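Local coordinates for protein thermostable carboxypeptidase 1 (Pyrococcus furiosus, PDB 1KA2) that releases amino acids one at a time from the C-terminus of peptides with broad specificity, as a homodimeric, cobalt-dependent M32 metallocarboxypeptidase, at residues Leu275-Ile289 / Lys457-Ile470. Residues are numbered along the deposited sequence; the frame is centred on the assembly and turned at random.
Sequences LYELQQDERFMFTPI and KAWLREKIHRWGSI
Gln-279 NE2 spends both hydrogens across the contact, on Lys-457 O (2.9 Å, N-H...O 166°) and His-465 ND1 (2.9 Å), each acceptor close to the amide plane. Lys-457 O, approached from above its carbonyl plane, also takes Arg-461 N from the opposite face. Tyr-276 CA sits over one face of the His-465 imidazole, 3.6 Å from its centroid, in a CH-pi contact; the tyrosine ring, 19° from parallel, is slid aside and barely overlaps it. With Gln-279 CG beside its own backbone N (chi1 -58°) and the chain extended, the amide reaches the His-465 edge. The Arg-461 guanidinium lays one face on Gln-279 CA, and its NH2 gives Gln-280 O a weak hydrogen bond. Farther along, Ser-469 N meets Ile-289 O at 2.6 Å, and Phe-284 CE2 packs on Ile-470 CD1. A water joins Tyr-276 OH to Ile-464 O and Gly-468 O. His-465 NE2 is hydrogen-bonded to Gln-301 OE1 on helix 295-309. A leucine replacing Gln-279 would probably leave His-465 ND1 without its donor and cost Lys-457 O its cross-contact bond. The contact thus ties the end of the HEXXH helix 261-278 to helix 454-465; because ND1 accepts from Gln-279 and NE2 faces Gln-301 OE1, a neutral imidazole protonated on NE2 seems likely.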
ATOM      1  N   LEU A 275     -15.717  -6.750 -10.564  1.00 32.34           N
ATOM      2  CA  LEU A 275     -17.142  -6.399 -10.527  1.00 29.80           C
ATOM      3  C   LEU A 275     -17.797  -7.188  -9.410  1.00 29.98           C
ATOM      4  O   LEU A 275     -18.601  -6.665  -8.633  1.00 31.59           O
ATOM      5  CB  LEU A 275     -17.824  -6.730 -11.862  1.00 30.09           C
ATOM      6  CG  LEU A 275     -19.333  -6.434 -11.932  1.00 30.13           C
ATOM      7  CD1 LEU A 275     -19.551  -4.928 -11.917  1.00 28.91           C
ATOM      8  CD2 LEU A 275     -19.932  -7.024 -13.189  1.00 28.24           C
ATOM      9  N   TYR A 276     -17.427  -8.456  -9.333  1.00 28.53           N
ATOM     10  CA  TYR A 276     -17.931  -9.366  -8.318  1.00 28.49           C
ATOM     11  C   TYR A 276     -17.713  -8.797  -6.906  1.00 28.36           C
ATOM     12  O   TYR A 276     -18.638  -8.710  -6.092  1.00 27.21           O
ATOM     13  CB  TYR A 276     -17.210 -10.702  -8.480  1.00 27.79           C
ATOM     14  CG  TYR A 276     -17.691 -11.840  -7.615  1.00 29.99           C
ATOM     15  CD1 TYR A 276     -18.681 -11.666  -6.642  1.00 29.31           C
ATOM     16  CD2 TYR A 276     -17.168 -13.116  -7.800  1.00 29.42           C
ATOM     17  CE1 TYR A 276     -19.139 -12.756  -5.880  1.00 31.36           C
ATOM     18  CE2 TYR A 276     -17.609 -14.195  -7.057  1.00 31.92           C
ATOM     19  CZ  TYR A 276     -18.588 -14.024  -6.101  1.00 32.44           C
ATOM     20  OH  TYR A 276     -18.987 -15.137  -5.377  1.00 30.53           O
ATOM     21  N   GLU A 277     -16.482  -8.412  -6.614  1.00 29.08           N
ATOM     22  CA  GLU A 277     -16.170  -7.867  -5.300  1.00 29.77           C
ATOM     23  C   GLU A 277     -16.785  -6.480  -5.143  1.00 31.36           C
ATOM     24  O   GLU A 277     -17.196  -6.078  -4.056  1.00 31.82           O
ATOM     25  CB  GLU A 277     -14.658  -7.809  -5.119  1.00 27.41           C
ATOM     26  CG  GLU A 277     -14.010  -9.170  -5.017  1.00 29.75           C
ATOM     27  CD  GLU A 277     -14.460  -9.940  -3.783  1.00 32.41           C
ATOM     28  OE1 GLU A 277     -14.781  -9.290  -2.758  1.00 35.46           O
ATOM     29  OE2 GLU A 277     -14.479 -11.190  -3.830  1.00 31.69           O
ATOM     30  N   LEU A 278     -16.846  -5.765  -6.255  1.00 32.77           N
ATOM     31  CA  LEU A 278     -17.403  -4.426  -6.307  1.00 34.41           C
ATOM     32  C   LEU A 278     -18.905  -4.457  -6.035  1.00 35.47           C
ATOM     33  O   LEU A 278     -19.436  -3.585  -5.352  1.00 33.41           O
ATOM     34  CB  LEU A 278     -17.137  -3.834  -7.693  1.00 36.04           C
ATOM     35  CG  LEU A 278     -16.439  -2.475  -7.801  1.00 39.61           C
ATOM     36  CD1 LEU A 278     -15.393  -2.340  -6.741  1.00 39.31           C
ATOM     37  CD2 LEU A 278     -15.816  -2.325  -9.190  1.00 40.82           C
ATOM     38  N   GLN A 279     -19.589  -5.471  -6.563  1.00 36.00           N
ATOM     39  CA  GLN A 279     -21.033  -5.570  -6.384  1.00 36.65           C
ATOM     40  C   GLN A 279     -21.434  -6.397  -5.175  1.00 37.38           C
ATOM     41  O   GLN A 279     -22.387  -7.166  -5.218  1.00 38.43           O
ATOM     42  CB  GLN A 279     -21.679  -6.119  -7.658  1.00 36.13           C
ATOM     43  CG  GLN A 279     -21.376  -5.240  -8.869  1.00 35.44           C
ATOM     44  CD  GLN A 279     -22.342  -5.432 -10.021  1.00 32.99           C
ATOM     45  OE1 GLN A 279     -22.886  -4.461 -10.544  1.00 34.52           O
ATOM     46  NE2 GLN A 279     -22.550  -6.676 -10.428  1.00 30.08           N
ATOM     47  N   GLN A 280     -20.695  -6.211  -4.089  1.00 35.31           N
ATOM     48  CA  GLN A 280     -20.954  -6.916  -2.852  1.00 35.21           C
ATOM     49  C   GLN A 280     -21.983  -6.097  -2.073  1.00 35.04           C
ATOM     50  O   GLN A 280     -22.198  -4.928  -2.368  1.00 34.37           O
ATOM     51  CB  GLN A 280     -19.649  -7.050  -2.072  1.00 36.26           C
ATOM     52  CG  GLN A 280     -19.573  -8.280  -1.217  1.00 38.99           C
ATOM     53  CD  GLN A 280     -19.647  -9.572  -2.014  1.00 38.02           C
ATOM     54  OE1 GLN A 280     -19.908 -10.622  -1.454  1.00 39.06           O
ATOM     55  NE2 GLN A 280     -19.402  -9.501  -3.317  1.00 37.56           N
ATOM     56  N   ASP A 281     -22.629  -6.713  -1.092  1.00 34.59           N
ATOM     57  CA  ASP A 281     -23.645  -6.032  -0.293  1.00 34.06           C
ATOM     58  C   ASP A 281     -22.982  -5.269   0.853  1.00 35.27           C
ATOM     59  O   ASP A 281     -22.421  -5.883   1.758  1.00 35.78           O
ATOM     60  CB  ASP A 281     -24.620  -7.070   0.264  1.00 34.67           C
ATOM     61  CG  ASP A 281     -25.891  -6.455   0.807  1.00 35.19           C
ATOM     62  OD1 ASP A 281     -25.799  -5.448   1.535  1.00 36.62           O
ATOM     63  OD2 ASP A 281     -26.986  -6.994   0.518  1.00 35.74           O
ATOM     64  N   GLU A 282     -23.061  -3.939   0.833  1.00 35.42           N
ATOM     65  CA  GLU A 282     -22.426  -3.131   1.879  1.00 37.35           C
ATOM     66  C   GLU A 282     -22.935  -3.335   3.306  1.00 37.45           C
ATOM     67  O   GLU A 282     -22.322  -2.857   4.258  1.00 37.08           O
ATOM     68  CB  GLU A 282     -22.494  -1.644   1.527  1.00 37.96           C
ATOM     69  CG  GLU A 282     -21.810  -1.291   0.212  1.00 40.16           C
ATOM     70  CD  GLU A 282     -21.595   0.202   0.054  1.00 41.36           C
ATOM     71  OE1 GLU A 282     -22.383   0.989   0.617  1.00 41.81           O
ATOM     72  OE2 GLU A 282     -20.636   0.590  -0.637  1.00 41.15           O
ATOM     73  N   ARG A 283     -24.050  -4.031   3.477  1.00 36.30           N
ATOM     74  CA  ARG A 283     -24.525  -4.276   4.828  1.00 38.11           C
ATOM     75  C   ARG A 283     -23.636  -5.349   5.470  1.00 38.02           C
ATOM     76  O   ARG A 283     -23.716  -5.584   6.670  1.00 38.60           O
ATOM     77  CB  ARG A 283     -25.979  -4.745   4.811  1.00 40.46           C
ATOM     78  CG  ARG A 283     -26.939  -3.732   4.214  1.00 41.76           C
ATOM     79  CD  ARG A 283     -28.326  -4.325   4.047  1.00 44.20           C
ATOM     80  NE  ARG A 283     -28.317  -5.436   3.106  1.00 45.03           N
ATOM     81  CZ  ARG A 283     -29.328  -6.279   2.939  1.00 43.98           C
ATOM     82  NH1 ARG A 283     -30.434  -6.134   3.652  1.00 46.20           N
ATOM     83  NH2 ARG A 283     -29.227  -7.271   2.071  1.00 42.13           N
ATOM     84  N   PHE A 284     -22.792  -5.990   4.655  1.00 38.62           N
ATOM     85  CA  PHE A 284     -21.879  -7.049   5.112  1.00 37.86           C
ATOM     86  C   PHE A 284     -20.433  -6.542   5.299  1.00 39.57           C
ATOM     87  O   PHE A 284     -19.521  -7.319   5.621  1.00 39.71           O
ATOM     88  CB  PHE A 284     -21.862  -8.221   4.108  1.00 36.16           C
ATOM     89  CG  PHE A 284     -23.232  -8.783   3.776  1.00 36.63           C
ATOM     90  CD1 PHE A 284     -24.340  -8.516   4.584  1.00 33.93           C
ATOM     91  CD2 PHE A 284     -23.407  -9.595   2.655  1.00 35.53           C
ATOM     92  CE1 PHE A 284     -25.592  -9.047   4.278  1.00 36.09           C
ATOM     93  CE2 PHE A 284     -24.663 -10.135   2.340  1.00 36.31           C
ATOM     94  CZ  PHE A 284     -25.755  -9.861   3.150  1.00 35.59           C
ATOM     95  N   MET A 285     -20.227  -5.243   5.093  1.00 36.78           N
ATOM     96  CA  MET A 285     -18.902  -4.637   5.219  1.00 36.26           C
ATOM     97  C   MET A 285     -18.248  -4.990   6.560  1.00 35.89           C
ATOM     98  O   MET A 285     -18.882  -4.896   7.613  1.00 34.23           O
ATOM     99  CB  MET A 285     -19.033  -3.116   5.065  1.00 36.04           C
ATOM    100  CG  MET A 285     -17.772  -2.398   4.642  1.00 36.80           C
ATOM    101  SD  MET A 285     -18.021  -0.609   4.522  1.00 39.29           S
ATOM    102  CE  MET A 285     -18.746  -0.473   2.888  1.00 36.04           C
ATOM    103  N   PHE A 286     -16.976  -5.394   6.516  1.00 35.82           N
ATOM    104  CA  PHE A 286     -16.226  -5.778   7.725  1.00 34.63           C
ATOM    105  C   PHE A 286     -16.569  -7.169   8.285  1.00 32.90           C
ATOM    106  O   PHE A 286     -16.030  -7.570   9.320  1.00 33.96           O
ATOM    107  CB  PHE A 286     -16.441  -4.750   8.837  1.00 33.64           C
ATOM    108  CG  PHE A 286     -16.276  -3.346   8.386  1.00 34.46           C
ATOM    109  CD1 PHE A 286     -17.351  -2.468   8.414  1.00 34.43           C
ATOM    110  CD2 PHE A 286     -15.051  -2.903   7.896  1.00 34.90           C
ATOM    111  CE1 PHE A 286     -17.209  -1.154   7.953  1.00 35.95           C
ATOM    112  CE2 PHE A 286     -14.899  -1.602   7.437  1.00 36.88           C
ATOM    113  CZ  PHE A 286     -15.981  -0.723   7.465  1.00 36.69           C
ATOM    114  N   THR A 287     -17.452  -7.898   7.607  1.00 31.68           N
ATOM    115  CA  THR A 287     -17.863  -9.225   8.066  1.00 31.46           C
ATOM    116  C   THR A 287     -17.393 -10.334   7.131  1.00 31.51           C
ATOM    117  O   THR A 287     -17.152 -10.103   5.950  1.00 30.61           O
ATOM    118  CB  THR A 287     -19.386  -9.345   8.142  1.00 29.69           C
ATOM    119  OG1 THR A 287     -19.909  -9.519   6.822  1.00 28.20           O
ATOM    120  CG2 THR A 287     -19.985  -8.099   8.760  1.00 31.39           C
ATOM    121  N   PRO A 288     -17.287 -11.565   7.650  1.00 34.69           N
ATOM    122  CA  PRO A 288     -16.845 -12.715   6.848  1.00 34.56           C
ATOM    123  C   PRO A 288     -17.763 -13.192   5.716  1.00 35.20           C
ATOM    124  O   PRO A 288     -17.376 -14.080   4.961  1.00 35.94           O
ATOM    125  CB  PRO A 288     -16.597 -13.796   7.900  1.00 34.82           C
ATOM    126  CG  PRO A 288     -17.497 -13.415   9.016  1.00 34.39           C
ATOM    127  CD  PRO A 288     -17.375 -11.926   9.077  1.00 33.63           C
ATOM    128  N   ILE A 289     -18.964 -12.627   5.588  1.00 35.70           N
ATOM    129  CA  ILE A 289     -19.857 -13.035   4.504  1.00 34.74           C
ATOM    130  C   ILE A 289     -19.710 -12.159   3.267  1.00 35.52           C
ATOM    131  O   ILE A 289     -20.182 -12.516   2.184  1.00 33.80           O
ATOM    132  CB  ILE A 289     -21.351 -13.056   4.919  1.00 36.28           C
ATOM    133  CG1 ILE A 289     -21.738 -11.761   5.632  1.00 35.22           C
ATOM    134  CG2 ILE A 289     -21.629 -14.288   5.774  1.00 37.16           C
ATOM    135  CD1 ILE A 289     -23.216 -11.729   6.036  1.00 32.50           C
ATOM    136  N   LYS A 457     -24.738  -6.414 -15.699  1.00 36.55           N
ATOM    137  CA  LYS A 457     -24.023  -6.270 -14.442  1.00 36.56           C
ATOM    138  C   LYS A 457     -25.004  -6.494 -13.296  1.00 35.75           C
ATOM    139  O   LYS A 457     -24.675  -7.137 -12.299  1.00 36.65           O
ATOM    140  CB  LYS A 457     -23.395  -4.869 -14.340  1.00 35.59           C
ATOM    141  CG  LYS A 457     -22.217  -4.648 -15.290  1.00 37.64           C
ATOM    142  CD  LYS A 457     -21.965  -3.172 -15.557  1.00 41.06           C
ATOM    143  CE  LYS A 457     -21.559  -2.421 -14.303  1.00 44.00           C
ATOM    144  NZ  LYS A 457     -21.343  -0.969 -14.570  1.00 43.26           N
ATOM    145  N   ALA A 458     -26.216  -5.976 -13.448  1.00 35.16           N
ATOM    146  CA  ALA A 458     -27.243  -6.113 -12.418  1.00 34.84           C
ATOM    147  C   ALA A 458     -27.747  -7.560 -12.302  1.00 34.62           C
ATOM    148  O   ALA A 458     -28.077  -8.027 -11.210  1.00 35.16           O
ATOM    149  CB  ALA A 458     -28.409  -5.165 -12.726  1.00 36.23           C
ATOM    150  N   TRP A 459     -27.805  -8.265 -13.428  1.00 33.77           N
ATOM    151  CA  TRP A 459     -28.265  -9.656 -13.419  1.00 34.25           C
ATOM    152  C   TRP A 459     -27.267 -10.472 -12.609  1.00 32.85           C
ATOM    153  O   TRP A 459     -27.654 -11.294 -11.784  1.00 31.64           O
ATOM    154  CB  TRP A 459     -28.345 -10.208 -14.848  1.00 36.40           C
ATOM    155  CG  TRP A 459     -28.980 -11.560 -14.945  1.00 40.69           C
ATOM    156  CD1 TRP A 459     -30.291 -11.834 -15.227  1.00 40.63           C
ATOM    157  CD2 TRP A 459     -28.330 -12.827 -14.788  1.00 40.62           C
ATOM    158  NE1 TRP A 459     -30.494 -13.192 -15.263  1.00 41.64           N
ATOM    159  CE2 TRP A 459     -29.308 -13.826 -14.996  1.00 41.63           C
ATOM    160  CE3 TRP A 459     -27.017 -13.216 -14.494  1.00 40.72           C
ATOM    161  CZ2 TRP A 459     -29.013 -15.189 -14.922  1.00 40.72           C
ATOM    162  CZ3 TRP A 459     -26.723 -14.578 -14.421  1.00 42.08           C
ATOM    163  CH2 TRP A 459     -27.719 -15.545 -14.635  1.00 41.72           C
ATOM    164  N   LEU A 460     -25.979 -10.232 -12.852  1.00 32.52           N
ATOM    165  CA  LEU A 460     -24.922 -10.929 -12.128  1.00 32.38           C
ATOM    166  C   LEU A 460     -24.995 -10.611 -10.633  1.00 32.70           C
ATOM    167  O   LEU A 460     -24.802 -11.487  -9.798  1.00 31.83           O
ATOM    168  CB  LEU A 460     -23.540 -10.542 -12.676  1.00 29.45           C
ATOM    169  CG  LEU A 460     -22.808 -11.400 -13.733  1.00 30.46           C
ATOM    170  CD1 LEU A 460     -23.456 -12.769 -13.897  1.00 25.08           C
ATOM    171  CD2 LEU A 460     -22.780 -10.682 -15.034  1.00 27.41           C
ATOM    172  N   ARG A 461     -25.291  -9.359 -10.296  1.00 34.39           N
ATOM    173  CA  ARG A 461     -25.379  -8.955  -8.893  1.00 36.03           C
ATOM    174  C   ARG A 461     -26.441  -9.743  -8.136  1.00 36.69           C
ATOM    175  O   ARG A 461     -26.154 -10.375  -7.120  1.00 37.48           O
ATOM    176  CB  ARG A 461     -25.687  -7.457  -8.791  1.00 36.82           C
ATOM    177  CG  ARG A 461     -25.789  -6.932  -7.369  1.00 36.59           C
ATOM    178  CD  ARG A 461     -25.584  -5.430  -7.353  1.00 40.52           C
ATOM    179  NE  ARG A 461     -24.952  -4.988  -6.111  1.00 45.49           N
ATOM    180  CZ  ARG A 461     -24.294  -3.837  -5.969  1.00 48.30           C
ATOM    181  NH1 ARG A 461     -24.178  -2.997  -6.995  1.00 46.27           N
ATOM    182  NH2 ARG A 461     -23.731  -3.529  -4.803  1.00 49.48           N
ATOM    183  N   GLU A 462     -27.669  -9.695  -8.639  1.00 39.40           N
ATOM    184  CA  GLU A 462     -28.789 -10.387  -8.015  1.00 40.44           C
ATOM    185  C   GLU A 462     -28.609 -11.891  -7.940  1.00 39.75           C
ATOM    186  O   GLU A 462     -28.954 -12.511  -6.932  1.00 39.40           O
ATOM    187  CB  GLU A 462     -30.085 -10.094  -8.773  1.00 44.52           C
ATOM    188  CG  GLU A 462     -30.928  -8.996  -8.164  1.00 49.45           C
ATOM    189  CD  GLU A 462     -31.349  -9.311  -6.743  1.00 50.33           C
ATOM    190  OE1 GLU A 462     -31.956 -10.387  -6.518  1.00 49.82           O
ATOM    191  OE2 GLU A 462     -31.073  -8.478  -5.853  1.00 52.63           O
ATOM    192  N   LYS A 463     -28.079 -12.482  -9.005  1.00 37.68           N
ATOM    193  CA  LYS A 463     -27.904 -13.929  -9.023  1.00 38.24           C
ATOM    194  C   LYS A 463     -26.694 -14.440  -8.244  1.00 37.35           C
ATOM    195  O   LYS A 463     -26.804 -15.405  -7.490  1.00 36.83           O
ATOM    196  CB  LYS A 463     -27.834 -14.434 -10.471  1.00 37.53           C
ATOM    197  CG  LYS A 463     -29.113 -14.249 -11.279  1.00 40.11           C
ATOM    198  CD  LYS A 463     -30.283 -14.966 -10.625  1.00 43.34           C
ATOM    199  CE  LYS A 463     -31.477 -15.115 -11.568  1.00 45.65           C
ATOM    200  NZ  LYS A 463     -32.124 -13.817 -11.909  1.00 47.37           N
ATOM    201  N   ILE A 464     -25.548 -13.780  -8.400  1.00 37.31           N
ATOM    202  CA  ILE A 464     -24.319 -14.228  -7.738  1.00 36.36           C
ATOM    203  C   ILE A 464     -23.680 -13.313  -6.685  1.00 37.03           C
ATOM    204  O   ILE A 464     -23.532 -13.693  -5.523  1.00 38.96           O
ATOM    205  CB  ILE A 464     -23.215 -14.510  -8.783  1.00 35.36           C
ATOM    206  CG1 ILE A 464     -23.738 -15.427  -9.896  1.00 35.24           C
ATOM    207  CG2 ILE A 464     -22.011 -15.120  -8.096  1.00 34.23           C
ATOM    208  CD1 ILE A 464     -24.222 -16.779  -9.421  1.00 35.44           C
ATOM    209  N   HIS A 465     -23.292 -12.116  -7.114  1.00 34.04           N
ATOM    210  CA  HIS A 465     -22.587 -11.139  -6.279  1.00 33.24           C
ATOM    211  C   HIS A 465     -23.093 -10.745  -4.883  1.00 33.57           C
ATOM    212  O   HIS A 465     -22.394 -10.955  -3.889  1.00 31.83           O
ATOM    213  CB  HIS A 465     -22.363  -9.867  -7.105  1.00 29.60           C
ATOM    214  CG  HIS A 465     -21.700 -10.119  -8.430  1.00 30.42           C
ATOM    215  ND1 HIS A 465     -21.512  -9.129  -9.371  1.00 29.96           N
ATOM    216  CD2 HIS A 465     -21.172 -11.248  -8.963  1.00 26.35           C
ATOM    217  CE1 HIS A 465     -20.896  -9.637 -10.426  1.00 28.30           C
ATOM    218  NE2 HIS A 465     -20.681 -10.920 -10.204  1.00 26.40           N
ATOM    219  N   ARG A 466     -24.286 -10.166  -4.802  1.00 34.86           N
ATOM    220  CA  ARG A 466     -24.813  -9.710  -3.518  1.00 36.51           C
ATOM    221  C   ARG A 466     -24.814 -10.762  -2.427  1.00 37.25           C
ATOM    222  O   ARG A 466     -24.837 -10.429  -1.244  1.00 37.68           O
ATOM    223  CB  ARG A 466     -26.233  -9.166  -3.680  1.00 36.87           C
ATOM    224  CG  ARG A 466     -27.251 -10.208  -4.135  1.00 39.15           C
ATOM    225  CD  ARG A 466     -28.678  -9.661  -4.041  1.00 41.07           C
ATOM    226  NE  ARG A 466     -29.029  -9.372  -2.653  1.00 46.24           N
ATOM    227  CZ  ARG A 466     -30.184  -8.843  -2.256  1.00 48.29           C
ATOM    228  NH1 ARG A 466     -31.127  -8.532  -3.140  1.00 47.64           N
ATOM    229  NH2 ARG A 466     -30.392  -8.624  -0.964  1.00 49.71           N
ATOM    230  N   TRP A 467     -24.787 -12.033  -2.818  1.00 36.46           N
ATOM    231  CA  TRP A 467     -24.815 -13.112  -1.845  1.00 36.97           C
ATOM    232  C   TRP A 467     -23.498 -13.336  -1.108  1.00 35.77           C
ATOM    233  O   TRP A 467     -23.472 -14.008  -0.073  1.00 35.17           O
ATOM    234  CB  TRP A 467     -25.280 -14.409  -2.520  1.00 38.10           C
ATOM    235  CG  TRP A 467     -26.623 -14.245  -3.171  1.00 40.58           C
ATOM    236  CD1 TRP A 467     -26.926 -14.426  -4.490  1.00 40.11           C
ATOM    237  CD2 TRP A 467     -27.823 -13.766  -2.547  1.00 40.15           C
ATOM    238  NE1 TRP A 467     -28.234 -14.079  -4.726  1.00 39.50           N
ATOM    239  CE2 TRP A 467     -28.807 -13.672  -3.549  1.00 40.16           C
ATOM    240  CE3 TRP A 467     -28.157 -13.404  -1.237  1.00 44.51           C
ATOM    241  CZ2 TRP A 467     -30.109 -13.230  -3.286  1.00 42.96           C
ATOM    242  CZ3 TRP A 467     -29.458 -12.963  -0.972  1.00 44.80           C
ATOM    243  CH2 TRP A 467     -30.414 -12.880  -1.996  1.00 43.73           C
ATOM    244  N   GLY A 468     -22.412 -12.761  -1.617  1.00 34.92           N
ATOM    245  CA  GLY A 468     -21.127 -12.944  -0.959  1.00 32.52           C
ATOM    246  C   GLY A 468     -20.878 -14.395  -0.572  1.00 32.64           C
ATOM    247  O   GLY A 468     -21.032 -15.295  -1.404  1.00 28.99           O
ATOM    248  N   SER A 469     -20.510 -14.609   0.691  1.00 31.60           N
ATOM    249  CA  SER A 469     -20.217 -15.935   1.217  1.00 35.16           C
ATOM    250  C   SER A 469     -21.310 -16.448   2.145  1.00 36.52           C
ATOM    251  O   SER A 469     -21.038 -17.197   3.085  1.00 37.58           O
ATOM    252  CB  SER A 469     -18.891 -15.917   1.972  1.00 35.17           C
ATOM    253  OG  SER A 469     -17.845 -15.522   1.107  1.00 39.34           O
ATOM    254  N   ILE A 470     -22.545 -16.049   1.878  1.00 35.94           N
ATOM    255  CA  ILE A 470     -23.656 -16.494   2.699  1.00 38.69           C
ATOM    256  C   ILE A 470     -23.861 -18.011   2.601  1.00 38.88           C
ATOM    257  O   ILE A 470     -24.021 -18.690   3.613  1.00 36.19           O
ATOM    258  CB  ILE A 470     -24.951 -15.754   2.297  1.00 36.87           C
ATOM    259  CG1 ILE A 470     -24.896 -14.321   2.839  1.00 37.56           C
ATOM    260  CG2 ILE A 470     -26.170 -16.481   2.833  1.00 38.52           C
ATOM    261  CD1 ILE A 470     -25.966 -13.407   2.297  1.00 36.70           C
TER
HETATM  262  O   HOH W   1     -21.333 -14.908  -4.052  1.00 31.57           O
HETATM  263  O   HOH W   2     -22.245  -9.819  -0.475  1.00 33.06           O
HETATM  264  O   HOH W   3     -27.598  -9.605  -0.406  1.00 31.47           O